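Local coordinates for protein flavodoxin (Aquifex aeolicus, PDB 2ARK) that probably carries electrons at low potential to several redox enzymes, using FMN as its cofactor, at residues L8-T13 with L56-P61; K19-L24 with G143-E148; G98-G103 with G138-G143; D127-K132 with K151-R156. One frame throughout, in Å; residues are numbered along the deposited sequence.

Interaction 1 (L8-T13 with L56-P61); sequences LVIYDT and LAVGSP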
loop_
_atom_site.group_PDB
_atom_site.type_symbol
_atom_site.label_atom_id
_atom_site.label_comp_id
_atom_site.label_asym_id
_atom_site.label_seq_id
_atom_site.Cartn_x
_atom_site.Cartn_y
_atom_site.Cartn_z
ATOM N N LEU A 8 11.159 -13.554 -17.917
ATOM C CA LEU A 8 9.804 -14.125 -17.994
ATOM C C LEU A 8 8.802 -12.997 -17.969
ATOM O O LEU A 8 8.772 -12.188 -17.026
ATOM C CB LEU A 8 9.526 -15.043 -16.798
ATOM C CG LEU A 8 8.562 -16.237 -16.854
ATOM C CD1 LEU A 8 7.859 -16.386 -15.514
ATOM C CD2 LEU A 8 7.516 -16.308 -18.035
ATOM N N VAL A 9 7.993 -12.913 -19.010
ATOM C CA VAL A 9 6.848 -12.019 -18.977
ATOM C C VAL A 9 5.635 -12.916 -18.801
ATOM O O VAL A 9 5.322 -13.704 -19.669
ATOM C CB VAL A 9 6.736 -11.126 -20.236
ATOM C CG1 VAL A 9 5.559 -10.122 -20.102
ATOM C CG2 VAL A 9 8.036 -10.395 -20.457
ATOM N N ILE A 10 4.979 -12.809 -17.653
ATOM C CA ILE A 10 3.833 -13.666 -17.364
ATOM C C ILE A 10 2.642 -12.742 -17.098
ATOM O O ILE A 10 2.803 -11.752 -16.412
ATOM C CB ILE A 10 4.170 -14.639 -16.178
ATOM C CG1 ILE A 10 3.070 -15.639 -15.950
ATOM C CG2 ILE A 10 4.517 -13.890 -14.844
ATOM C CD1 ILE A 10 3.176 -16.255 -14.506
ATOM N N TYR A 11 1.468 -13.011 -17.681
ATOM C CA TYR A 11 0.316 -12.065 -17.554
ATOM C C TYR A 11 -1.013 -12.815 -17.427
ATOM O O TYR A 11 -1.162 -13.931 -17.926
ATOM C CB TYR A 11 0.256 -11.071 -18.740
ATOM C CG TYR A 11 -0.026 -11.791 -20.025
ATOM C CD1 TYR A 11 -1.321 -11.905 -20.510
ATOM C CD2 TYR A 11 0.992 -12.450 -20.709
ATOM C CE1 TYR A 11 -1.591 -12.652 -21.662
ATOM C CE2 TYR A 11 0.738 -13.164 -21.859
ATOM C CZ TYR A 11 -0.550 -13.258 -22.332
ATOM O OH TYR A 11 -0.795 -13.995 -23.460
ATOM N N ASP A 12 -1.960 -12.192 -16.728
ATOM C CA ASP A 12 -3.360 -12.529 -16.824
ATOM C C ASP A 12 -4.031 -11.414 -17.623
ATOM O O ASP A 12 -3.448 -10.338 -17.815
ATOM C CB ASP A 12 -3.976 -12.648 -15.433
ATOM C CG ASP A 12 -5.338 -13.353 -15.447
ATOM O OD1 ASP A 12 -5.786 -13.777 -16.523
ATOM O OD2 ASP A 12 -5.995 -13.459 -14.400
ATOM N N THR A 13 -5.252 -11.653 -18.088
ATOM C CA THR A 13 -6.015 -10.636 -18.817
ATOM C C THR A 13 -7.546 -10.928 -18.780
ATOM O O THR A 13 -7.969 -12.080 -18.798
ATOM C CB THR A 13 -5.460 -10.495 -20.303
ATOM O OG1 THR A 13 -6.081 -9.390 -20.953
ATOM C CG2 THR A 13 -5.683 -11.782 -21.135
ATOM N N LEU A 56 11.502 -11.159 -13.875
ATOM C CA LEU A 56 10.075 -11.363 -14.164
ATOM C C LEU A 56 9.328 -10.043 -14.305
ATOM O O LEU A 56 9.507 -9.145 -13.480
ATOM C CB LEU A 56 9.379 -12.124 -13.027
ATOM C CG LEU A 56 9.775 -13.563 -12.752
ATOM C CD1 LEU A 56 11.062 -13.583 -11.875
ATOM C CD2 LEU A 56 8.613 -14.248 -12.070
ATOM N N ALA A 57 8.480 -9.934 -15.331
ATOM C CA ALA A 57 7.455 -8.892 -15.361
ATOM C C ALA A 57 6.115 -9.586 -15.194
ATOM O O ALA A 57 5.817 -10.546 -15.880
ATOM C CB ALA A 57 7.520 -8.087 -16.665
ATOM N N VAL A 58 5.328 -9.142 -14.232
ATOM C CA VAL A 58 4.076 -9.815 -13.936
ATOM C C VAL A 58 2.963 -8.811 -14.180
ATOM O O VAL A 58 2.964 -7.755 -13.584
ATOM C CB VAL A 58 4.059 -10.321 -12.452
ATOM C CG1 VAL A 58 2.684 -10.927 -12.094
ATOM C CG2 VAL A 58 5.232 -11.291 -12.159
ATOM N N GLY A 59 2.039 -9.118 -15.082
ATOM C CA GLY A 59 0.976 -8.177 -15.423
ATOM C C GLY A 59 -0.388 -8.712 -15.118
ATOM O O GLY A 59 -0.640 -9.917 -15.216
ATOM N N SER A 60 -1.283 -7.826 -14.719
ATOM C CA SER A 60 -2.629 -8.236 -14.441
ATOM C C SER A 60 -3.555 -7.103 -14.795
ATOM O O SER A 60 -3.166 -5.935 -14.660
ATOM C CB SER A 60 -2.771 -8.511 -12.951
ATOM O OG SER A 60 -4.118 -8.834 -12.577
ATOM N N PRO A 61 -4.805 -7.418 -15.191
ATOM C CA PRO A 61 -5.799 -6.344 -15.207
ATOM C C PRO A 61 -5.971 -5.813 -13.782
ATOM O O PRO A 61 -5.754 -6.554 -12.811
ATOM C CB PRO A 61 -7.080 -7.064 -15.672
ATOM C CG PRO A 61 -6.845 -8.549 -15.358
ATOM C CD PRO A 61 -5.363 -8.726 -15.580
#
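Ala57 N and Leu8 O, 2.8 Å apart, form the first of four backbone hydrogen bonds between parallel strands 8-11 and 56-61. Ile10 N then bonds Ala57 O, Gly59 N bonds Ile10 O, and Asp12 N bonds Gly59 O. Their axes approach to 4.8 Å, 12° apart. Weaker CA-H...O contacts lie between the bonds, such as Leu56 CA to Leu8 O at 3.3 Å.

Apolar contacts lie on both faces. On one, Ile10 CG2 meets Val58 CG2 at 3.8 Å, the two side chains side by side and pointing the same way. Leu8 CD1 reaches Leu56 CD2 at 4.1 Å. Helix 69-78 covers this face through Met71. On the other face Val9 CG1 lies 4.4 Å from Ala57 CB. The Tyr11 ring leads away from strand 56-61 and meets Lys19 and Ala22 of helix 17-30.

Beyond Tyr11, Pro61 CD packs on Asp12 O at 3.4 Å. Asp12 OD2 is bonded by Ser68. Thr13 OG1 is bonded to Gly16 N and lies near a bound phosphate, probably from the crystallisation liquor, consistent with the loop that holds the FMN phosphate in flavodoxins. The bonds fix the register of two central strands and so the start of that loop.

Interaction 2 (K19-L24 with G143-E148); sequences KKMAEL and GEPRSE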
loop_
_atom_site.group_PDB
_atom_site.type_symbol
_atom_site.label_atom_id
_atom_site.label_comp_id
_atom_site.label_asym_id
_atom_site.label_seq_id
_atom_site.Cartn_x
_atom_site.Cartn_y
_atom_site.Cartn_z
ATOM N N LYS A 19 -2.613 -8.346 -22.185
ATOM C CA LYS A 19 -1.876 -9.128 -23.189
ATOM C C LYS A 19 -1.128 -8.207 -24.154
ATOM O O LYS A 19 0.035 -8.432 -24.432
ATOM C CB LYS A 19 -2.768 -10.132 -23.973
ATOM C CG LYS A 19 -1.942 -11.283 -24.708
ATOM C CD LYS A 19 -2.549 -11.807 -25.998
ATOM C CE LYS A 19 -1.802 -13.028 -26.570
ATOM N NZ LYS A 19 -2.719 -14.047 -27.324
ATOM N N LYS A 20 -1.779 -7.172 -24.662
ATOM C CA LYS A 20 -1.108 -6.189 -25.513
ATOM C C LYS A 20 0.058 -5.488 -24.773
ATOM O O LYS A 20 1.152 -5.357 -25.330
ATOM C CB LYS A 20 -2.114 -5.192 -26.107
ATOM C CG LYS A 20 -2.837 -5.717 -27.374
ATOM C CD LYS A 20 -3.848 -6.844 -27.043
ATOM C CE LYS A 20 -3.951 -8.009 -28.112
ATOM N NZ LYS A 20 -4.630 -9.267 -27.555
HETATM N N MSE A 21 -0.152 -5.092 -23.510
HETATM C CA MSE A 21 0.961 -4.612 -22.672
HETATM C C MSE A 21 2.083 -5.624 -22.553
HETATM O O MSE A 21 3.232 -5.259 -22.646
HETATM C CB MSE A 21 0.510 -4.266 -21.263
HETATM C CG MSE A 21 -0.554 -3.212 -21.182
HETATM SE SE MSE A 21 -0.974 -2.782 -19.321
HETATM C CE MSE A 21 0.578 -1.559 -18.908
ATOM N N ALA A 22 1.746 -6.889 -22.348
ATOM C CA ALA A 22 2.735 -7.957 -22.086
ATOM C C ALA A 22 3.634 -8.184 -23.280
ATOM O O ALA A 22 4.829 -8.475 -23.136
ATOM C CB ALA A 22 2.022 -9.226 -21.738
ATOM N N GLU A 23 3.043 -8.027 -24.471
ATOM C CA GLU A 23 3.760 -8.245 -25.714
ATOM C C GLU A 23 4.784 -7.134 -25.905
ATOM O O GLU A 23 5.886 -7.381 -26.401
ATOM C CB GLU A 23 2.794 -8.294 -26.889
ATOM C CG GLU A 23 2.033 -9.581 -27.023
ATOM C CD GLU A 23 0.853 -9.468 -27.989
ATOM O OE1 GLU A 23 0.473 -8.341 -28.371
ATOM O OE2 GLU A 23 0.287 -10.511 -28.378
ATOM N N LEU A 24 4.410 -5.919 -25.500
ATOM C CA LEU A 24 5.264 -4.743 -25.587
ATOM C C LEU A 24 6.376 -4.761 -24.553
ATOM O O LEU A 24 7.504 -4.357 -24.857
ATOM C CB LEU A 24 4.438 -3.471 -25.454
ATOM C CG LEU A 24 3.608 -3.145 -26.709
ATOM C CD1 LEU A 24 2.440 -2.204 -26.379
ATOM C CD2 LEU A 24 4.473 -2.617 -27.860
ATOM N N GLY A 143 -7.292 0.914 -20.285
ATOM C CA GLY A 143 -7.646 0.185 -21.506
ATOM C C GLY A 143 -6.444 -0.379 -22.257
ATOM O O GLY A 143 -5.451 -0.794 -21.653
ATOM N N GLU A 144 -6.530 -0.385 -23.588
ATOM C CA GLU A 144 -5.447 -0.886 -24.428
ATOM C C GLU A 144 -4.302 0.159 -24.610
ATOM O O GLU A 144 -4.567 1.351 -24.757
ATOM C CB GLU A 144 -6.014 -1.351 -25.779
ATOM C CG GLU A 144 -4.962 -1.752 -26.810
ATOM C CD GLU A 144 -5.525 -2.011 -28.206
ATOM O OE1 GLU A 144 -6.682 -1.613 -28.512
ATOM O OE2 GLU A 144 -4.796 -2.633 -29.010
ATOM N N PRO A 145 -3.028 -0.299 -24.618
ATOM C CA PRO A 145 -1.943 0.659 -24.905
ATOM C C PRO A 145 -2.028 1.113 -26.354
ATOM O O PRO A 145 -1.663 0.355 -27.257
ATOM C CB PRO A 145 -0.649 -0.152 -24.678
ATOM C CG PRO A 145 -1.076 -1.581 -24.380
ATOM C CD PRO A 145 -2.550 -1.684 -24.380
ATOM N N ARG A 146 -2.526 2.328 -26.575
ATOM C CA ARG A 146 -2.784 2.817 -27.938
ATOM C C ARG A 146 -1.830 3.921 -28.339
ATOM O O ARG A 146 -1.315 3.908 -29.448
ATOM C CB ARG A 146 -4.225 3.302 -28.097
ATOM C CG ARG A 146 -5.273 2.199 -27.959
ATOM C CD ARG A 146 -6.605 2.631 -28.561
ATOM N NE ARG A 146 -6.599 2.700 -30.038
ATOM C CZ ARG A 146 -5.821 1.975 -30.863
ATOM N NH1 ARG A 146 -5.919 2.143 -32.181
ATOM N NH2 ARG A 146 -4.943 1.081 -30.385
ATOM N N SER A 147 -1.612 4.879 -27.445
ATOM C CA SER A 147 -0.784 6.036 -27.754
ATOM C C SER A 147 0.691 5.672 -27.722
ATOM O O SER A 147 1.103 4.693 -27.082
ATOM C CB SER A 147 -1.067 7.206 -26.806
ATOM O OG SER A 147 -0.361 7.091 -25.580
ATOM N N GLU A 148 1.480 6.480 -28.418
ATOM C CA GLU A 148 2.911 6.280 -28.493
ATOM C C GLU A 148 3.589 6.154 -27.109
ATOM O O GLU A 148 4.401 5.247 -26.892
ATOM C CB GLU A 148 3.564 7.371 -29.359
ATOM C CG GLU A 148 4.889 6.913 -29.945
ATOM C CD GLU A 148 4.881 5.394 -30.240
ATOM O OE1 GLU A 148 4.345 5.006 -31.325
ATOM O OE2 GLU A 148 5.379 4.600 -29.366
#
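Pro145 packs its ring against Lys20, Met21 and Leu24 in an apolar, partly buried contact. It sits where the loop between strand 139-142 and helix 148-168 passes helix 17-30. Met21 comes closest, with its CG 3.6 Å from Pro145 CG. Its CG is anti to the carbonyl carbon (chi1 -59°), and the rest of this selenomethionine runs on toward Ala139 and Val141. Leu24 CD1 lies 4.1 Å from both CB and CG of Pro145. Lys20 CB lies 3.9 Å from Pro145 CD.

The fold is the alternating alpha/beta flavodoxin fold, and here a loop leads from an edge strand into the last long helix of the domain. Ser147 is the N-cap of helix 148-168. Its OG caps a backbone N of the first turn, and its own N donates to Glu150 OE1, consistent with a capping box. Leu24 and Met21 also touch Cys154, so the two helices meet beside the loop.

The charged groups at the border are more loosely placed. Glu144 OE2 lies 4.0 Å from Lys20 CG, but Lys20 NZ bends off and stays 6.8 Å from Glu144 OE2. Arg146 NH2 and Glu144 OE1 are 3.7 Å apart. That pair is long and rests on charge alone, because the oxygen lies well out of the guanidinium plane.

Interaction 3 (G98-G103 with G138-G143); sequences GGWGGG and GAVVAG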
loop_
_atom_site.group_PDB
_atom_site.type_symbol
_atom_site.label_atom_id
_atom_site.label_comp_id
_atom_site.label_asym_id
_atom_site.label_seq_id
_atom_site.Cartn_x
_atom_site.Cartn_y
_atom_site.Cartn_z
ATOM N N GLY A 98 -9.734 0.185 -16.046
ATOM C CA GLY A 98 -10.851 0.728 -16.796
ATOM C C GLY A 98 -10.659 2.214 -17.031
ATOM O O GLY A 98 -11.142 2.764 -18.017
ATOM N N GLY A 99 -9.913 2.858 -16.143
ATOM C CA GLY A 99 -9.795 4.303 -16.177
ATOM C C GLY A 99 -8.591 4.794 -15.410
ATOM O O GLY A 99 -8.098 4.093 -14.512
ATOM N N TRP A 100 -8.096 5.976 -15.798
ATOM C CA TRP A 100 -7.149 6.740 -14.984
ATOM C C TRP A 100 -7.832 7.117 -13.688
ATOM O O TRP A 100 -8.997 7.572 -13.685
ATOM C CB TRP A 100 -6.650 7.991 -15.739
ATOM C CG TRP A 100 -5.963 7.587 -16.957
ATOM C CD1 TRP A 100 -6.470 7.586 -18.233
ATOM C CD2 TRP A 100 -4.660 6.997 -17.036
ATOM N NE1 TRP A 100 -5.537 7.060 -19.110
ATOM C CE2 TRP A 100 -4.418 6.691 -18.400
ATOM C CE3 TRP A 100 -3.660 6.715 -16.089
ATOM C CZ2 TRP A 100 -3.211 6.119 -18.841
ATOM C CZ3 TRP A 100 -2.450 6.135 -16.534
ATOM C CH2 TRP A 100 -2.243 5.854 -17.898
ATOM N N GLY A 101 -7.110 6.911 -12.593
ATOM C CA GLY A 101 -7.660 7.068 -11.248
ATOM C C GLY A 101 -8.399 5.810 -10.800
ATOM O O GLY A 101 -9.049 5.800 -9.756
ATOM N N GLY A 102 -8.264 4.748 -11.595
ATOM C CA GLY A 102 -9.012 3.508 -11.419
ATOM C C GLY A 102 -8.296 2.451 -10.640
ATOM O O GLY A 102 -8.874 1.408 -10.331
ATOM N N GLY A 103 -7.024 2.676 -10.351
ATOM C CA GLY A 103 -6.335 1.811 -9.398
ATOM C C GLY A 103 -5.233 0.997 -9.984
ATOM O O GLY A 103 -4.836 0.018 -9.383
ATOM N N GLY A 138 5.424 0.579 -12.052
ATOM C CA GLY A 138 5.253 -0.424 -13.093
ATOM C C GLY A 138 4.554 0.247 -14.242
ATOM O O GLY A 138 4.052 1.373 -14.100
ATOM N N ALA A 139 4.522 -0.415 -15.380
ATOM C CA ALA A 139 3.808 0.139 -16.526
ATOM C C ALA A 139 2.288 0.081 -16.281
ATOM O O ALA A 139 1.761 -0.943 -15.913
ATOM C CB ALA A 139 4.225 -0.578 -17.830
ATOM N N VAL A 140 1.596 1.205 -16.441
ATOM C CA VAL A 140 0.141 1.276 -16.225
ATOM C C VAL A 140 -0.519 2.011 -17.425
ATOM O O VAL A 140 0.076 2.937 -18.003
ATOM C CB VAL A 140 -0.225 1.975 -14.846
ATOM C CG1 VAL A 140 0.296 1.153 -13.633
ATOM C CG2 VAL A 140 0.321 3.443 -14.782
ATOM N N VAL A 141 -1.727 1.582 -17.793
ATOM C CA VAL A 141 -2.490 2.157 -18.891
ATOM C C VAL A 141 -3.970 2.041 -18.534
ATOM O O VAL A 141 -4.362 1.149 -17.773
ATOM C CB VAL A 141 -2.206 1.406 -20.265
ATOM C CG1 VAL A 141 -3.066 1.982 -21.364
ATOM C CG2 VAL A 141 -0.706 1.514 -20.691
ATOM N N ALA A 142 -4.807 2.939 -19.042
ATOM C CA ALA A 142 -6.230 2.684 -18.983
ATOM C C ALA A 142 -6.675 2.090 -20.328
ATOM O O ALA A 142 -6.428 2.679 -21.397
ATOM C CB ALA A 142 -6.998 3.930 -18.631
ATOM N N GLY A 143 -7.292 0.914 -20.285
ATOM C CA GLY A 143 -7.646 0.185 -21.506
ATOM C C GLY A 143 -6.444 -0.379 -22.257
ATOM O O GLY A 143 -5.451 -0.794 -21.653
#
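Trp100 lays one face of its indole over Ala142, and this is the tight part of the contact. Ala142 CB sits 3.7 Å from the centroid of the five-membered ring, 19° off the ring normal, as a CH-pi contact. Its nearest ring atom is Trp100 NE1, at 3.5 Å. The six-membered ring lies near Val140 and Val141, with Trp100 CH2 3.8 Å from Val141 CA.

The fit is looser at both ends. Trp100 CZ3 and Val140 CG2 are 4.2 Å apart. At the solvent side, exposed Gly98 has its C 4.3 Å from Ala142 CB. The loop itself makes a type II turn from Gly99 to Gly102, closed by a weak hydrogen bond from Gly102 N to Gly99 O. It follows strand 90-97, the place from which flavodoxins commonly contact the flavin.

Trp100 of the second subunit meets this ring, with Phe133 of that subunit beside it. An alanine in place of Trp100 would probably open a gap over Ala142 and Val140 and leave the tryptophan of the second subunit without its ring partner. The grip across these segments rests on apolar and CH-pi contacts, so it depends on shape more than on charge.

Interaction 4 (D127-K132 with K151-R156); sequences DYVGKK and KEACRR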
loop_
_atom_site.group_PDB
_atom_site.type_symbol
_atom_site.label_atom_id
_atom_site.label_comp_id
_atom_site.label_asym_id
_atom_site.label_seq_id
_atom_site.Cartn_x
_atom_site.Cartn_y
_atom_site.Cartn_z
ATOM N N ASP A 127 12.151 6.701 -15.670
ATOM C CA ASP A 127 12.032 7.261 -17.027
ATOM C C ASP A 127 10.690 7.912 -17.318
ATOM O O ASP A 127 9.639 7.354 -17.029
ATOM C CB ASP A 127 12.278 6.183 -18.093
ATOM C CG ASP A 127 13.629 5.560 -17.967
ATOM O OD1 ASP A 127 14.249 5.703 -16.872
ATOM O OD2 ASP A 127 14.074 4.950 -18.962
ATOM N N TYR A 128 10.759 9.116 -17.882
ATOM C CA TYR A 128 9.609 9.705 -18.533
ATOM C C TYR A 128 9.670 9.416 -20.017
ATOM O O TYR A 128 10.624 9.738 -20.733
ATOM C CB TYR A 128 9.526 11.183 -18.305
ATOM C CG TYR A 128 8.813 11.572 -17.054
ATOM C CD1 TYR A 128 9.343 11.255 -15.789
ATOM C CD2 TYR A 128 7.627 12.314 -17.119
ATOM C CE1 TYR A 128 8.693 11.653 -14.607
ATOM C CE2 TYR A 128 6.980 12.734 -15.957
ATOM C CZ TYR A 128 7.519 12.394 -14.707
ATOM O OH TYR A 128 6.884 12.817 -13.577
ATOM N N VAL A 129 8.597 8.818 -20.459
ATOM C CA VAL A 129 8.519 8.185 -21.716
ATOM C C VAL A 129 7.601 9.110 -22.524
ATOM O O VAL A 129 7.509 9.046 -23.744
ATOM C CB VAL A 129 8.011 6.776 -21.389
ATOM C CG1 VAL A 129 6.608 6.494 -21.890
ATOM C CG2 VAL A 129 9.082 5.717 -21.642
ATOM N N GLY A 130 6.967 10.019 -21.801
ATOM C CA GLY A 130 6.188 11.115 -22.366
ATOM C C GLY A 130 6.273 12.273 -21.386
ATOM O O GLY A 130 6.630 12.091 -20.223
ATOM N N LYS A 131 5.935 13.463 -21.851
ATOM C CA LYS A 131 6.103 14.695 -21.077
ATOM C C LYS A 131 5.440 14.569 -19.697
ATOM O O LYS A 131 5.983 15.043 -18.698
ATOM C CB LYS A 131 5.509 15.858 -21.865
ATOM C CG LYS A 131 6.061 17.208 -21.554
ATOM C CD LYS A 131 5.590 18.158 -22.668
ATOM C CE LYS A 131 6.601 19.268 -22.973
ATOM N NZ LYS A 131 6.359 19.771 -24.328
ATOM N N LYS A 132 4.270 13.925 -19.671
ATOM C CA LYS A 132 3.515 13.657 -18.440
ATOM C C LYS A 132 3.211 12.154 -18.310
ATOM O O LYS A 132 2.144 11.760 -17.839
ATOM C CB LYS A 132 2.200 14.452 -18.448
ATOM C CG LYS A 132 2.388 15.909 -18.245
ATOM C CD LYS A 132 1.110 16.633 -17.839
ATOM C CE LYS A 132 1.478 17.934 -17.082
ATOM N NZ LYS A 132 2.438 17.679 -15.897
ATOM N N LYS A 151 2.521 2.838 -25.378
ATOM C CA LYS A 151 3.242 1.700 -25.964
ATOM C C LYS A 151 4.683 1.691 -25.457
ATOM O O LYS A 151 5.229 0.633 -25.113
ATOM C CB LYS A 151 3.127 1.687 -27.500
ATOM C CG LYS A 151 1.651 1.616 -27.982
ATOM C CD LYS A 151 1.423 0.971 -29.370
ATOM C CE LYS A 151 1.167 1.994 -30.511
ATOM N NZ LYS A 151 0.701 1.382 -31.852
ATOM N N GLU A 152 5.256 2.890 -25.347
ATOM C CA GLU A 152 6.657 3.072 -24.947
ATOM C C GLU A 152 6.896 2.787 -23.471
ATOM O O GLU A 152 7.930 2.229 -23.125
ATOM C CB GLU A 152 7.192 4.459 -25.365
ATOM C CG GLU A 152 8.724 4.636 -25.283
ATOM C CD GLU A 152 9.543 3.512 -25.940
ATOM O OE1 GLU A 152 10.608 3.171 -25.381
ATOM O OE2 GLU A 152 9.136 2.955 -26.998
ATOM N N ALA A 153 5.937 3.148 -22.612
ATOM C CA ALA A 153 5.988 2.781 -21.177
ATOM C C ALA A 153 6.184 1.271 -21.010
ATOM O O ALA A 153 6.987 0.834 -20.187
ATOM C CB ALA A 153 4.719 3.235 -20.465
ATOM N N CYS A 154 5.445 0.499 -21.817
ATOM C CA CYS A 154 5.433 -0.958 -21.763
ATOM C C CYS A 154 6.749 -1.511 -22.200
ATOM O O CYS A 154 7.315 -2.357 -21.546
ATOM C CB CYS A 154 4.328 -1.535 -22.643
ATOM S SG CYS A 154 2.654 -1.232 -22.015
ATOM N N ARG A 155 7.235 -1.020 -23.316
ATOM C CA ARG A 155 8.554 -1.341 -23.770
ATOM C C ARG A 155 9.630 -0.996 -22.741
ATOM O O ARG A 155 10.517 -1.818 -22.473
ATOM C CB ARG A 155 8.816 -0.619 -25.074
ATOM C CG ARG A 155 7.996 -1.086 -26.255
ATOM C CD ARG A 155 8.632 -0.552 -27.568
ATOM N NE ARG A 155 7.684 -0.649 -28.676
ATOM C CZ ARG A 155 6.924 0.355 -29.117
ATOM N NH1 ARG A 155 7.026 1.569 -28.572
ATOM N NH2 ARG A 155 6.067 0.150 -30.124
ATOM N N ARG A 156 9.557 0.196 -22.157
ATOM C CA ARG A 156 10.587 0.626 -21.206
ATOM C C ARG A 156 10.735 -0.295 -19.984
ATOM O O ARG A 156 11.867 -0.558 -19.526
ATOM C CB ARG A 156 10.380 2.073 -20.743
ATOM C CG ARG A 156 11.577 2.620 -19.957
ATOM C CD ARG A 156 12.848 2.649 -20.859
ATOM N NE ARG A 156 12.488 3.183 -22.165
ATOM C CZ ARG A 156 12.505 4.471 -22.481
ATOM N NH1 ARG A 156 12.125 4.844 -23.682
ATOM N NH2 ARG A 156 12.918 5.377 -21.613
HETATM O O HOH W 1 12.304 8.246 -22.172
#
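Asp127 and Arg156 belong to a salt-bridge network that ties the end of strand 121-128 to helix 148-168. The chain turns a corner here, and Val129 and Gly130 form a classic beta bulge facing Phe133.

Arg156 NH2 donates to Asp127 OD2 at 2.9 Å, with an N-H...O angle of 166°. The oxygen is met on its anti side and lies near the guanidinium plane. The carboxylate and guanidinium planes are 65° apart. Asp127 OD2 also takes a salt bridge from Arg160, and Asp127 OD1 one from Arg185. Arg156 NH1 bonds Glu152 OE1 at 2.8 Å, one turn earlier in the helix. Glu152 OE2 in turn accepts from Arg155 NH1 at 3.0 Å. A water links Arg156 NH2 (3.0 Å) to Tyr128 O (2.7 Å).

Val129 supplies the apolar half. Its CG2 lies over one face of the guanidinium, 3.7 Å from Arg156 CZ. Val129 CG1 lies against the helix backbone, 3.5 Å from Ala153 N. Arg156 is bent at chi2 (62°) and chi3, and its chain slides past Val129 in the opposite direction. An alanine in place of Arg156 would probably leave Glu152 OE1 without this mate, take one of the arginine partners from Asp127 OD2, and strip the guanidinium from beside Val129 CG2.

The Arg156 guanidinium is held at its edge by two carboxylates and a water, and covered on one face by a methyl. Those bonds are likely to fix the rotation of the group, and the two carboxylates would probably stabilise the arginine charges gathered around them.

Overall arrangement
From the N terminus, interaction 1 closes the first loop, pairing strand 5-11 with strand 55-61. Interaction 2 opens inside that loop, on helix 17-30, and closes far along the chain at 143-148, so the two cross. They touch where Tyr11 and Val9 meet Lys19 and Ala22. Interaction 3 opens after strand 90-97 and closes at strand 139-142, lying wholly within the span of interaction 2 and sharing Gly143 with it. Interaction 4 opens at the end of strand 121-128 and closes on helix 148-168, crossing both interactions 2 and 3. Cys154 packs on Leu24, joining helix 148-168 to helix 17-30. Interactions 3 and 4 both touch the second subunit.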